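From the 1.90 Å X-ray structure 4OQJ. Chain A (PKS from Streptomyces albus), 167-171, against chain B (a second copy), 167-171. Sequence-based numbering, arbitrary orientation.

Chain A 167-171: NDKDF
Chain B, residues 167-171: NDKDF

Two identical turns meet across an exact two-fold axis in a reciprocal salt-bridge contact, in which the lysine of each copy reaches over to a pair of aspartates in the other. A description of one copy serves for both.

In each chain, residues 168 to 171 form a type I beta turn, closed by a backbone hydrogen bond from Phe171(A) N to Asp168(A) O at 3.1 Å. Asp168(A) enters the turn extended, with phi/psi of -74/150°; the corner residues follow at -55/-34° for Lys169(A) and -54/-22° for Asp170(A), and Phe171(A) leaves at -103/-1°. Asn167(A) precedes the turn at -138/-22°. The turns face each other corner to corner, and from residue 167 to 171 the two stretches run in roughly the same sense. The register pairs Lys169(A) CA with Lys169(B) CA, 7.5 Å apart. Side chains make the contact across this gap.

Lys169(A) points its CA-to-CB bond toward the partner. Its chi1 is m (-61°), chi2 lies between wells at -126°, and chi3 (179°) and chi4 (172°) are both t, giving an extended outer chain. The two lysines touch at their aliphatic portions, Lys169(A) CG lying 4.0 Å from Lys169(B) CG; the ammonium groups, carried in different directions, end with Lys169(A) NZ 8.9 Å from Lys169(B) NZ.

Each ammonium group meets two carboxylates. Lys169(A) NZ donates to Asp170(B) OD1 at 2.6 Å and to Asp168(B) OD2 at 2.8 Å; both hydrogen bonds are parts of salt bridges, and the two-fold repeats them from Lys169(B). Lysine suits this place because its long chain spans the gap and its ammonium can donate several hydrogen bonds, one of them elsewhere in the structure. The two carboxylates more than match its single positive charge.

The aspartates direct their CA-to-CB bonds sideways, yet their carboxylates come nearer the partner. A short acidic side chain keeps its carboxylate close to the turn: Asp168(A), with chi1 t (-151°) and chi2 12°, offers OD2 to the partner lysine, while its OD1 accepts a weak bond from its own turn, Lys169(A) N to Asp168(A) OD1 at 3.2 Å. Asp170(A) has chi1 m (-55°) and chi2 54°, with OD2 bonded elsewhere in the structure. Asn167(A) (chi1 -81°, chi2 -84°) and Phe171(A) (chi1 -60°, chi2 -74°) are buried but do not touch the opposing stretch. Together the two stretches bury 245 Å², most of it on the lysines.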

# COMPACT_ATOMS: atom_id res chain seq x y z
N ASN A 167 2.75 11.89 14.22
CA ASN A 167 3.45 10.67 14.61
C ASN A 167 2.91 9.34 14.09
O ASN A 167 3.66 8.36 14.05
CB ASN A 167 3.52 10.59 16.13
CG ASN A 167 4.63 11.44 16.69
OD1 ASN A 167 5.78 11.01 16.75
ND2 ASN A 167 4.30 12.67 17.07
N ASP A 168 1.65 9.29 13.71
CA ASP A 168 1.12 8.00 13.27
C ASP A 168 1.67 7.66 11.88
O ASP A 168 2.00 8.55 11.08
CB ASP A 168 -0.41 8.01 13.30
CG ASP A 168 -0.99 6.63 13.55
OD1 ASP A 168 -0.22 5.72 13.94
OD2 ASP A 168 -2.22 6.45 13.39
N LYS A 169 1.82 6.36 11.60
CA LYS A 169 2.44 5.89 10.36
C LYS A 169 1.77 6.45 9.11
O LYS A 169 2.42 6.69 8.10
CB LYS A 169 2.40 4.35 10.30
CG LYS A 169 3.14 3.67 11.43
CD LYS A 169 4.16 2.66 10.92
CE LYS A 169 4.89 2.02 12.07
NZ LYS A 169 5.76 0.91 11.63
N ASP A 170 0.46 6.64 9.22
CA ASP A 170 -0.40 7.11 8.13
C ASP A 170 0.08 8.39 7.49
O ASP A 170 -0.32 8.69 6.37
CB ASP A 170 -1.83 7.37 8.60
CG ASP A 170 -2.46 6.20 9.27
OD1 ASP A 170 -1.85 5.67 10.23
OD2 ASP A 170 -3.57 5.80 8.84
N PHE A 171 0.87 9.18 8.22
CA PHE A 171 1.10 10.55 7.78
C PHE A 171 2.45 10.76 7.13
O PHE A 171 2.71 11.85 6.66
CB PHE A 171 0.88 11.49 8.97
CG PHE A 171 -0.51 11.40 9.53
CD1 PHE A 171 -1.58 11.96 8.85
CD2 PHE A 171 -0.76 10.70 10.70
CE1 PHE A 171 -2.88 11.84 9.34
CE2 PHE A 171 -2.06 10.58 11.18
CZ PHE A 171 -3.12 11.15 10.50
N ASN B 167 1.61 -5.20 17.93
CA ASN B 167 0.96 -3.89 17.97
C ASN B 167 1.27 -2.91 16.86
O ASN B 167 0.49 -1.98 16.63
CB ASN B 167 1.28 -3.21 19.31
CG ASN B 167 0.39 -3.72 20.42
OD1 ASN B 167 -0.72 -3.24 20.59
ND2 ASN B 167 0.88 -4.72 21.15
N ASP B 168 2.40 -3.07 16.18
CA ASP B 168 2.73 -2.09 15.15
C ASP B 168 1.82 -2.29 13.93
O ASP B 168 1.35 -3.40 13.65
CB ASP B 168 4.21 -2.17 14.79
CG ASP B 168 4.77 -0.83 14.33
OD1 ASP B 168 4.07 0.20 14.51
OD2 ASP B 168 5.90 -0.79 13.80
N LYS B 169 1.54 -1.20 13.22
CA LYS B 169 0.59 -1.22 12.09
C LYS B 169 0.96 -2.26 11.03
O LYS B 169 0.08 -2.85 10.40
CB LYS B 169 0.54 0.16 11.42
CG LYS B 169 0.08 1.27 12.34
CD LYS B 169 -1.09 2.05 11.75
CE LYS B 169 -1.53 3.14 12.71
NZ LYS B 169 -2.54 4.03 12.11
N ASP B 170 2.26 -2.46 10.87
CA ASP B 170 2.83 -3.36 9.87
C ASP B 170 2.28 -4.76 9.93
O ASP B 170 2.40 -5.50 8.96
CB ASP B 170 4.35 -3.50 10.03
CG ASP B 170 5.06 -2.19 10.00
OD1 ASP B 170 4.70 -1.30 10.79
OD2 ASP B 170 6.01 -2.05 9.17
N PHE B 171 1.75 -5.16 11.08
CA PHE B 171 1.49 -6.58 11.30
C PHE B 171 0.03 -6.96 11.14
O PHE B 171 -0.29 -8.13 11.22
CB PHE B 171 2.05 -6.99 12.66
CG PHE B 171 3.52 -6.77 12.77
CD1 PHE B 171 4.41 -7.60 12.11
CD2 PHE B 171 4.03 -5.68 13.45
CE1 PHE B 171 5.79 -7.37 12.16
CE2 PHE B 171 5.40 -5.45 13.51
CZ PHE B 171 6.28 -6.29 12.85